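Local coordinates for putative cell filamentation protein (Bartonella quintana, PDB 4N67) that binds ADP through a Fic domain and is probably a host-targeted effector enzyme that transfers AMP to hydroxyl groups of other proteins, at residues A[187-190]-A[191-195]; A[198-201]-A[202-205]; A[204-207]-A[208-211]. The protein carries 2 engineered substitutions. All coordinates share one frame; numbering follows the deposited sequence.

In the fold
All three contacts are local, and together they follow helix 185-198, the loop after it and helix 202-211. Contact 1 is partly buried and has one side on the bound ADP, so it combines ordinary helix bonds with a serine that meets the ribose. Contact 2 lies at the surface, where an asparagine, two prolines and a water start the second helix. Contact 3, further along that helix and sharing Met204 and Lys205 with contact 2, sets a buried apolar side against a charged outer one. Contacts 1 and 3 are joined by the salt bridge between Arg187 and Asp210; Met188 and Met204 pack between the two helices.

Contact 1: residues A[187-190]-A[191-195]; sequences RMTY and ASIEA. With ADP (adenosine-5'-diphosphate), chain B.
Tyr190 and Glu194, one helical turn apart, meet side chain to side chain: the methylene CG of Glu194 lies over one face of the phenol ring, displaced toward its rim. This is a CH-pi contact, with CG of Glu194 3.8 Å from the centroid of the Tyr190 ring and 24° off the ring normal. Tyr190 has its ring carbon CG anti to the backbone N (chi1 172°), while the Glu194 chain bends at chi2 and crosses the ring with its carboxylate tilted against it. Carboxylate oxygen OE1 of Glu194 takes its hydrogen bond from ND2 of Asn200, past the end of this helix. Ala191, next to Tyr190 in the chain, donates its N-H to Arg187 O at 3.0 Å, and its small methyl suits the buried side, where Leu207 of helix 202-211 packs on it. An adjoining side of the helix faces the nucleotide. Here methyl CG2 of Thr189 touches CD1 of Ile193 at 3.6 Å, and CG1 of Ile193 comes within 3.5 Å of the adenine amino nitrogen N6 of ADP. Hydroxyl OG1 of Thr189 turns back to Lys185 O, one turn earlier. Ser192 makes the direct polar link: ADP O2' donates to its OG at 2.7 Å, and the same OG is hydrogen-bonded to Asp150, a residue that also binds ADP. Two partners thus fix the serine hydroxyl. The chemistry implies a helix face that recognises the ribose by a short hydrogen bond and receives the base with apolar carbons.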
ATOM      1  N   ARG A 187       7.950   9.608  10.299  1.00 28.13           N
ATOM      2  CA  ARG A 187       6.674   9.868  10.918  1.00 26.49           C
ATOM      3  C   ARG A 187       5.621   8.833  10.488  1.00 23.14           C
ATOM      4  O   ARG A 187       4.807   8.403  11.309  1.00 22.52           O
ATOM      5  CB  ARG A 187       6.163  11.249  10.551  1.00 26.84           C
ATOM      6  CG  ARG A 187       4.909  11.571  11.339  1.00 27.91           C
ATOM      7  CD  ARG A 187       4.471  13.008  11.282  1.00 29.26           C
ATOM      8  NE  ARG A 187       3.185  13.084  11.961  1.00 28.78           N
ATOM      9  CZ  ARG A 187       2.365  14.113  11.924  1.00 28.80           C
ATOM     10  NH1 ARG A 187       2.689  15.218  11.263  1.00 29.90           N
ATOM     11  NH2 ARG A 187       1.227  14.034  12.579  1.00 29.53           N
ATOM     12  N   MET A 188       5.621   8.492   9.211  1.00 23.23           N
ATOM     13  CA  MET A 188       4.719   7.452   8.695  1.00 22.71           C
ATOM     14  C   MET A 188       4.998   6.110   9.376  1.00 22.09           C
ATOM     15  O   MET A 188       4.091   5.439   9.854  1.00 20.67           O
ATOM     16  CB  MET A 188       4.885   7.326   7.176  1.00 22.95           C
ATOM     17  CG  MET A 188       4.035   6.276   6.468  1.00 23.26           C
ATOM     18  SD  MET A 188       2.325   6.782   6.260  1.00 25.29           S
ATOM     19  CE  MET A 188       1.644   6.068   7.735  1.00 22.09           C
ATOM     20  N   THR A 189       6.268   5.719   9.422  1.00 22.59           N
ATOM     21  CA  THR A 189       6.663   4.497  10.118  1.00 22.45           C
ATOM     22  C   THR A 189       6.238   4.477  11.576  1.00 22.60           C
ATOM     23  O   THR A 189       5.655   3.494  12.046  1.00 22.85           O
ATOM     24  CB  THR A 189       8.188   4.300   9.982  1.00 23.47           C
ATOM     25  OG1 THR A 189       8.520   4.328   8.597  1.00 23.55           O
ATOM     26  CG2 THR A 189       8.635   2.987  10.566  1.00 23.89           C
ATOM     27  N   TYR A 190       6.512   5.566  12.304  1.00 22.55           N
ATOM     28  CA  TYR A 190       6.107   5.689  13.682  1.00 24.15           C
ATOM     29  C   TYR A 190       4.616   5.478  13.824  1.00 22.94           C
ATOM     30  O   TYR A 190       4.165   4.725  14.681  1.00 23.20           O
ATOM     31  CB  TYR A 190       6.543   7.048  14.289  1.00 26.81           C
ATOM     32  CG  TYR A 190       5.980   7.293  15.681  1.00 29.49           C
ATOM     33  CD1 TYR A 190       6.498   6.618  16.798  1.00 32.24           C
ATOM     34  CD2 TYR A 190       4.932   8.181  15.891  1.00 31.01           C
ATOM     35  CE1 TYR A 190       5.971   6.820  18.061  1.00 34.48           C
ATOM     36  CE2 TYR A 190       4.404   8.386  17.157  1.00 33.39           C
ATOM     37  CZ  TYR A 190       4.932   7.706  18.237  1.00 35.19           C
ATOM     38  OH  TYR A 190       4.415   7.920  19.496  1.00 41.13           O
ATOM     39  N   ALA A 191       3.822   6.160  12.995  1.00 21.54           N
ATOM     40  CA  ALA A 191       2.389   6.043  13.134  1.00 20.80           C
ATOM     41  C   ALA A 191       1.914   4.607  12.866  1.00 19.36           C
ATOM     42  O   ALA A 191       0.998   4.128  13.536  1.00 19.79           O
ATOM     43  CB  ALA A 191       1.677   7.012  12.181  1.00 20.52           C
ATOM     44  N   SER A 192       2.518   3.967  11.877  1.00 19.05           N
ATOM     45  CA  SER A 192       2.207   2.567  11.513  1.00 18.62           C
ATOM     46  C   SER A 192       2.541   1.579  12.645  1.00 19.31           C
ATOM     47  O   SER A 192       1.734   0.735  13.018  1.00 18.65           O
ATOM     48  CB  SER A 192       2.967   2.179  10.256  1.00 17.84           C
ATOM     49  OG  SER A 192       2.426   2.805   9.081  1.00 18.56           O
ATOM     50  N   ILE A 193       3.713   1.763  13.233  1.00 20.45           N
ATOM     51  CA  ILE A 193       4.135   0.966  14.376  1.00 22.04           C
ATOM     52  C   ILE A 193       3.207   1.149  15.569  1.00 22.60           C
ATOM     53  O   ILE A 193       2.760   0.176  16.185  1.00 23.34           O
ATOM     54  CB  ILE A 193       5.571   1.341  14.768  1.00 23.36           C
ATOM     55  CG1 ILE A 193       6.550   0.896  13.687  1.00 23.42           C
ATOM     56  CG2 ILE A 193       5.936   0.718  16.118  1.00 24.57           C
ATOM     57  CD1 ILE A 193       7.912   1.548  13.783  1.00 24.22           C
ATOM     58  N   GLU A 194       2.915   2.403  15.933  1.00 22.63           N
ATOM     59  CA  GLU A 194       2.016   2.648  17.041  1.00 24.39           C
ATOM     60  C   GLU A 194       0.687   1.939  16.866  1.00 23.69           C
ATOM     61  O   GLU A 194       0.172   1.325  17.807  1.00 24.06           O
ATOM     62  CB  GLU A 194       1.790   4.153  17.232  1.00 26.03           C
ATOM     63  CG  GLU A 194       2.915   4.867  17.979  1.00 28.11           C
ATOM     64  CD  GLU A 194       3.134   4.282  19.358  1.00 30.08           C
ATOM     65  OE1 GLU A 194       2.158   4.160  20.129  1.00 31.51           O
ATOM     66  OE2 GLU A 194       4.280   3.890  19.633  1.00 32.93           O
ATOM     67  N   ALA A 195       0.111   2.016  15.655  1.00 22.25           N
ATOM     68  CA  ALA A 195      -1.186   1.406  15.437  1.00 22.22           C
ATOM     69  C   ALA A 195      -1.123  -0.117  15.514  1.00 22.19           C
ATOM     70  O   ALA A 195      -1.921  -0.738  16.195  1.00 23.51           O
ATOM     71  CB  ALA A 195      -1.784   1.853  14.099  1.00 21.20           C
TER
HETATM   72  PB  ADP B 301       7.393  -2.893   1.893  1.00 25.53           P
HETATM   73  O1B ADP B 301       8.173  -4.033   2.570  1.00 28.42           O
HETATM   74  O2B ADP B 301       5.988  -3.315   1.634  1.00 22.47           O
HETATM   75  O3B ADP B 301       8.068  -2.329   0.641  1.00 25.37           O
HETATM   76  PA  ADP B 301       6.991  -0.374   3.356  1.00 28.49           P
HETATM   77  O1A ADP B 301       8.127   0.551   3.823  1.00 32.23           O
HETATM   78  O2A ADP B 301       6.294   0.015   2.073  1.00 27.74           O
HETATM   79  O3A ADP B 301       7.580  -1.890   3.136  1.00 29.46           O
HETATM   80  O5' ADP B 301       5.989  -0.537   4.577  1.00 27.55           O
HETATM   81  C5' ADP B 301       4.645  -0.995   4.394  1.00 25.96           C
HETATM   82  C4' ADP B 301       3.779  -0.349   5.470  1.00 26.56           C
HETATM   83  O4' ADP B 301       4.077  -0.947   6.748  1.00 27.49           O
HETATM   84  C3' ADP B 301       4.001   1.155   5.595  1.00 25.72           C
HETATM   85  O3' ADP B 301       2.739   1.845   5.706  1.00 24.64           O
HETATM   86  C2' ADP B 301       4.806   1.283   6.875  1.00 26.11           C
HETATM   87  O2' ADP B 301       4.644   2.532   7.560  1.00 27.07           O
HETATM   88  C1' ADP B 301       4.282   0.132   7.683  1.00 27.55           C
HETATM   89  N9  ADP B 301       5.181  -0.342   8.755  1.00 27.94           N
HETATM   90  C8  ADP B 301       6.514  -0.187   8.879  1.00 29.57           C
HETATM   91  N7  ADP B 301       6.909  -0.819  10.011  1.00 30.36           N
HETATM   92  C5  ADP B 301       5.847  -1.375  10.605  1.00 30.15           C
HETATM   93  C6  ADP B 301       5.571  -2.163  11.814  1.00 31.72           C
HETATM   94  N6  ADP B 301       6.627  -2.487  12.620  1.00 33.77           N
HETATM   95  N1  ADP B 301       4.318  -2.564  12.084  1.00 30.62           N
HETATM   96  C2  ADP B 301       3.300  -2.229  11.242  1.00 30.37           C
HETATM   97  N3  ADP B 301       3.494  -1.497  10.122  1.00 27.32           N
HETATM   98  C4  ADP B 301       4.698  -1.061   9.757  1.00 27.43           C

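Contact 2: residues A[198-201]-A[202-205]; sequences HNNP and EPMK
The side-chain oxygen of Asn200 meets a backbone N-H in the first turn of the helix that follows: Glu202 N donates to Asn200 OD1 over 3.2 Å. The N-H points fairly straight at the oxygen, at 159°, but the donor stands above the carbonyl plane of the amide, 53° out of it. With CG anti to its own backbone N (chi1 177°), Asn200 swings its amide forward over the start of the helix, where it crosses the ring of Pro203 at about a right angle; ND2 of Asn200 lies 3.3 Å from CD of Pro203. That same ND2 donates to Glu194 in the preceding helix, so the capping amide is held from behind. Further on, Pro201 O receives a weak bond from Lys205 N at 3.3 Å. Met204 N donates to a water 2.9 Å away, which passes one of its own hydrogens to Asn200 O, at 2.8 Å. Prolines suit the first turn because they have no N-H to satisfy there. On the solvent side, Lys205 NZ and Glu202 OE2 form a long, weak ion pair at 3.5 Å, whereas the buried Met204 leans on helix 135-152. A side-chain oxygen bonded to the N-H two residues on is an Asx turn, and here it serves as the asparagine N-cap of helix 202-211.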
ATOM      1  N   HIS A 198       1.397  -1.417  18.920  1.00 28.38           N
ATOM      2  CA  HIS A 198       1.063  -0.880  20.257  1.00 30.94           C
ATOM      3  C   HIS A 198      -0.395  -0.510  20.466  1.00 32.67           C
ATOM      4  O   HIS A 198      -0.752   0.040  21.520  1.00 33.82           O
ATOM      5  CB  HIS A 198       1.965   0.310  20.577  1.00 31.23           C
ATOM      6  CG  HIS A 198       3.417   0.008  20.427  1.00 31.18           C
ATOM      7  ND1 HIS A 198       3.991  -1.147  20.916  1.00 32.65           N
ATOM      8  CD2 HIS A 198       4.419   0.704  19.844  1.00 31.41           C
ATOM      9  CE1 HIS A 198       5.285  -1.147  20.643  1.00 32.11           C
ATOM     10  NE2 HIS A 198       5.571  -0.032  19.996  1.00 32.18           N
ATOM     11  N   ASN A 199      -1.244  -0.851  19.496  1.00 33.31           N
ATOM     12  CA  ASN A 199      -2.690  -0.663  19.612  1.00 35.36           C
ATOM     13  C   ASN A 199      -3.012   0.789  19.934  1.00 34.04           C
ATOM     14  O   ASN A 199      -3.853   1.080  20.791  1.00 35.19           O
ATOM     15  CB  ASN A 199      -3.257  -1.589  20.695  1.00 39.06           C
ATOM     16  CG  ASN A 199      -4.770  -1.690  20.644  1.00 41.63           C
ATOM     17  OD1 ASN A 199      -5.367  -1.733  19.565  1.00 44.95           O
ATOM     18  ND2 ASN A 199      -5.402  -1.723  21.814  1.00 45.23           N
ATOM     19  N   ASN A 200      -2.289   1.693  19.281  1.00 31.18           N
ATOM     20  CA  ASN A 200      -2.451   3.118  19.507  1.00 30.14           C
ATOM     21  C   ASN A 200      -2.779   3.805  18.188  1.00 28.98           C
ATOM     22  O   ASN A 200      -1.873   4.097  17.405  1.00 26.98           O
ATOM     23  CB  ASN A 200      -1.191   3.730  20.101  1.00 30.57           C
ATOM     24  CG  ASN A 200      -1.309   5.226  20.268  1.00 30.84           C
ATOM     25  OD1 ASN A 200      -2.413   5.783  20.229  1.00 30.21           O
ATOM     26  ND2 ASN A 200      -0.179   5.890  20.427  1.00 30.66           N
ATOM     27  N   PRO A 201      -4.070   4.083  17.961  1.00 28.94           N
ATOM     28  CA  PRO A 201      -4.512   4.642  16.688  1.00 28.02           C
ATOM     29  C   PRO A 201      -4.337   6.154  16.564  1.00 27.97           C
ATOM     30  O   PRO A 201      -4.569   6.696  15.495  1.00 26.94           O
ATOM     31  CB  PRO A 201      -6.001   4.291  16.669  1.00 28.70           C
ATOM     32  CG  PRO A 201      -6.391   4.343  18.111  1.00 30.09           C
ATOM     33  CD  PRO A 201      -5.218   3.739  18.822  1.00 30.19           C
ATOM     34  N   GLU A 202      -3.928   6.835  17.632  1.00 28.64           N
ATOM     35  CA  GLU A 202      -3.886   8.294  17.612  1.00 28.84           C
ATOM     36  C   GLU A 202      -2.849   8.910  16.663  1.00 26.42           C
ATOM     37  O   GLU A 202      -3.174   9.852  15.951  1.00 25.38           O
ATOM     38  CB  GLU A 202      -3.715   8.838  19.037  1.00 32.17           C
ATOM     39  CG  GLU A 202      -4.916   8.526  19.904  1.00 35.21           C
ATOM     40  CD  GLU A 202      -6.181   9.172  19.398  1.00 37.83           C
ATOM     41  OE1 GLU A 202      -7.149   8.439  19.097  1.00 39.71           O
ATOM     42  OE2 GLU A 202      -6.200  10.418  19.286  1.00 42.51           O
ATOM     43  N   PRO A 203      -1.618   8.384  16.628  1.00 24.97           N
ATOM     44  CA  PRO A 203      -0.640   8.971  15.718  1.00 23.84           C
ATOM     45  C   PRO A 203      -1.072   8.942  14.257  1.00 22.67           C
ATOM     46  O   PRO A 203      -0.806   9.887  13.523  1.00 22.18           O
ATOM     47  CB  PRO A 203       0.621   8.152  15.988  1.00 24.57           C
ATOM     48  CG  PRO A 203       0.494   7.836  17.434  1.00 25.51           C
ATOM     49  CD  PRO A 203      -0.962   7.522  17.633  1.00 25.71           C
ATOM     50  N   MET A 204      -1.739   7.874  13.846  1.00 21.61           N
ATOM     51  CA  MET A 204      -2.195   7.797  12.451  1.00 20.24           C
ATOM     52  C   MET A 204      -3.289   8.818  12.170  1.00 20.69           C
ATOM     53  O   MET A 204      -3.295   9.406  11.081  1.00 19.60           O
ATOM     54  CB  MET A 204      -2.693   6.391  12.093  1.00 19.75           C
ATOM     55  CG  MET A 204      -2.833   6.147  10.591  1.00 18.93           C
ATOM     56  SD  MET A 204      -1.283   6.133   9.687  1.00 18.26           S
ATOM     57  CE  MET A 204      -0.673   4.525  10.185  1.00 18.38           C
ATOM     58  N   LYS A 205      -4.209   8.992  13.119  1.00 21.60           N
ATOM     59  CA  LYS A 205      -5.252  10.009  12.980  1.00 22.59           C
ATOM     60  C   LYS A 205      -4.629  11.397  12.829  1.00 22.64           C
ATOM     61  O   LYS A 205      -4.997  12.155  11.940  1.00 21.58           O
ATOM     62  CB  LYS A 205      -6.199   9.950  14.172  1.00 25.51           C
ATOM     63  CG  LYS A 205      -7.246  11.053  14.192  1.00 28.18           C
ATOM     64  CD  LYS A 205      -8.023  11.061  15.495  1.00 31.37           C
ATOM     65  CE  LYS A 205      -7.185  11.499  16.681  1.00 33.03           C
ATOM     66  NZ  LYS A 205      -7.304  12.932  17.082  1.00 35.26           N
TER
HETATM   67  O   HOH W   1      -1.194   5.271  14.993  1.00 33.87           O

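Contact 3: residues A[204-207]-A[208-211]; sequences MKDL and FEDI
Two turns of the amphipathic helix 202-211 meet here, with Met204, Leu207, Phe208 and Ile211 on its buried side and Lys205, Asp206 and Glu209 on its outer one. Met204 and Phe208 run side by side in a Met-aromatic contact: SD of Met204 lies 5.0 Å from the centroid of the Phe208 ring, 82° off its normal, and so approaches the edge. Methyl CD2 of Leu207 instead lies over one face of that ring, near the rim, 4.0 Å from CD1 of Phe208. The same methyl touches CD1 of Ile211 at 3.6 Å. Ile211 places CG1 between its backbone N and carbonyl carbon (chi1 68°), from where CD1 reaches back one turn. Flexible thioether, branched aliphatics and flat ring can thus fill one buried side together. On the outer side Lys205 NZ is shared between Asp206 OD1, at 3.5 Å, and Glu209 OE2, a long pair at 3.9 Å; the lysine probably eases the closeness of the two acids. Glu209 N donates to Lys205 O at 3.0 Å, whereas the bond from Ile211 N to Leu207 O is weak. Around this helix, Arg187 of helix 185-198 forms a salt bridge with Asp210, Leu207 rests on Met188 of that same helix, and Phe208 and Ile211 pack on Ile178 of strand 176-178.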
ATOM      1  N   MET A 204      -1.739   7.874  13.846  1.00 21.61           N
ATOM      2  CA  MET A 204      -2.195   7.797  12.451  1.00 20.24           C
ATOM      3  C   MET A 204      -3.289   8.818  12.170  1.00 20.69           C
ATOM      4  O   MET A 204      -3.295   9.406  11.081  1.00 19.60           O
ATOM      5  CB  MET A 204      -2.693   6.391  12.093  1.00 19.75           C
ATOM      6  CG  MET A 204      -2.833   6.147  10.591  1.00 18.93           C
ATOM      7  SD  MET A 204      -1.283   6.133   9.687  1.00 18.26           S
ATOM      8  CE  MET A 204      -0.673   4.525  10.185  1.00 18.38           C
ATOM      9  N   LYS A 205      -4.209   8.992  13.119  1.00 21.60           N
ATOM     10  CA  LYS A 205      -5.252  10.009  12.980  1.00 22.59           C
ATOM     11  C   LYS A 205      -4.629  11.397  12.829  1.00 22.64           C
ATOM     12  O   LYS A 205      -4.997  12.155  11.940  1.00 21.58           O
ATOM     13  CB  LYS A 205      -6.199   9.950  14.172  1.00 25.51           C
ATOM     14  CG  LYS A 205      -7.246  11.053  14.192  1.00 28.18           C
ATOM     15  CD  LYS A 205      -8.023  11.061  15.495  1.00 31.37           C
ATOM     16  CE  LYS A 205      -7.185  11.499  16.681  1.00 33.03           C
ATOM     17  NZ  LYS A 205      -7.304  12.932  17.082  1.00 35.26           N
ATOM     18  N   ASP A 206      -3.640  11.706  13.657  1.00 23.57           N
ATOM     19  CA  ASP A 206      -2.994  13.013  13.621  1.00 24.51           C
ATOM     20  C   ASP A 206      -2.274  13.229  12.292  1.00 22.78           C
ATOM     21  O   ASP A 206      -2.247  14.335  11.750  1.00 22.36           O
ATOM     22  CB  ASP A 206      -1.992  13.146  14.779  1.00 26.79           C
ATOM     23  CG  ASP A 206      -2.660  13.235  16.153  1.00 29.76           C
ATOM     24  OD1 ASP A 206      -3.898  13.377  16.253  1.00 32.35           O
ATOM     25  OD2 ASP A 206      -1.917  13.160  17.160  1.00 33.35           O
ATOM     26  N   LEU A 207      -1.620  12.170  11.819  1.00 21.22           N
ATOM     27  CA  LEU A 207      -0.920  12.181  10.553  1.00 19.99           C
ATOM     28  C   LEU A 207      -1.894  12.558   9.420  1.00 19.12           C
ATOM     29  O   LEU A 207      -1.626  13.466   8.643  1.00 18.80           O
ATOM     30  CB  LEU A 207      -0.276  10.800  10.306  1.00 19.81           C
ATOM     31  CG  LEU A 207       0.588  10.693   9.047  1.00 19.41           C
ATOM     32  CD1 LEU A 207       1.645   9.583   9.226  1.00 19.46           C
ATOM     33  CD2 LEU A 207      -0.234  10.471   7.794  1.00 19.09           C
ATOM     34  N   PHE A 208      -3.025  11.878   9.362  1.00 18.49           N
ATOM     35  CA  PHE A 208      -3.988  12.157   8.285  1.00 17.56           C
ATOM     36  C   PHE A 208      -4.588  13.548   8.420  1.00 18.82           C
ATOM     37  O   PHE A 208      -4.738  14.226   7.436  1.00 18.77           O
ATOM     38  CB  PHE A 208      -5.046  11.049   8.131  1.00 17.00           C
ATOM     39  CG  PHE A 208      -4.564   9.902   7.291  1.00 15.72           C
ATOM     40  CD1 PHE A 208      -3.880   8.817   7.852  1.00 15.78           C
ATOM     41  CD2 PHE A 208      -4.720   9.940   5.914  1.00 15.16           C
ATOM     42  CE1 PHE A 208      -3.383   7.816   7.046  1.00 14.65           C
ATOM     43  CE2 PHE A 208      -4.238   8.933   5.117  1.00 14.96           C
ATOM     44  CZ  PHE A 208      -3.571   7.883   5.674  1.00 14.34           C
ATOM     45  N   GLU A 209      -4.872  13.992   9.631  1.00 19.95           N
ATOM     46  CA  GLU A 209      -5.265  15.398   9.795  1.00 21.07           C
ATOM     47  C   GLU A 209      -4.232  16.357   9.213  1.00 21.19           C
ATOM     48  O   GLU A 209      -4.583  17.342   8.531  1.00 21.71           O
ATOM     49  CB  GLU A 209      -5.521  15.745  11.257  1.00 23.21           C
ATOM     50  CG  GLU A 209      -6.707  15.030  11.872  1.00 25.24           C
ATOM     51  CD  GLU A 209      -6.972  15.431  13.319  1.00 28.97           C
ATOM     52  OE1 GLU A 209      -6.147  16.166  13.925  1.00 33.53           O
ATOM     53  OE2 GLU A 209      -8.025  15.019  13.853  1.00 30.84           O
ATOM     54  N   ASP A 210      -2.964  16.094   9.498  1.00 20.99           N
ATOM     55  CA  ASP A 210      -1.895  17.007   9.136  1.00 21.88           C
ATOM     56  C   ASP A 210      -1.605  17.104   7.654  1.00 20.68           C
ATOM     57  O   ASP A 210      -1.097  18.130   7.205  1.00 21.60           O
ATOM     58  CB  ASP A 210      -0.596  16.663   9.893  1.00 22.64           C
ATOM     59  CG  ASP A 210      -0.634  17.101  11.350  1.00 24.65           C
ATOM     60  OD1 ASP A 210      -1.513  17.903  11.719  1.00 26.04           O
ATOM     61  OD2 ASP A 210       0.211  16.602  12.114  1.00 26.66           O
ATOM     62  N   ILE A 211      -1.959  16.079   6.887  1.00 19.84           N
ATOM     63  CA  ILE A 211      -1.627  16.055   5.464  1.00 19.27           C
ATOM     64  C   ILE A 211      -2.840  16.174   4.562  1.00 18.84           C
ATOM     65  O   ILE A 211      -2.699  16.043   3.363  1.00 19.06           O
ATOM     66  CB  ILE A 211      -0.849  14.777   5.088  1.00 18.74           C
ATOM     67  CG1 ILE A 211      -1.717  13.511   5.187  1.00 17.77           C
ATOM     68  CG2 ILE A 211       0.402  14.666   5.952  1.00 19.65           C
ATOM     69  CD1 ILE A 211      -1.024  12.234   4.699  1.00 17.07           C
TER
HETATM   70  O   HOH W   2      -2.921  16.717  13.753  1.00 58.20           O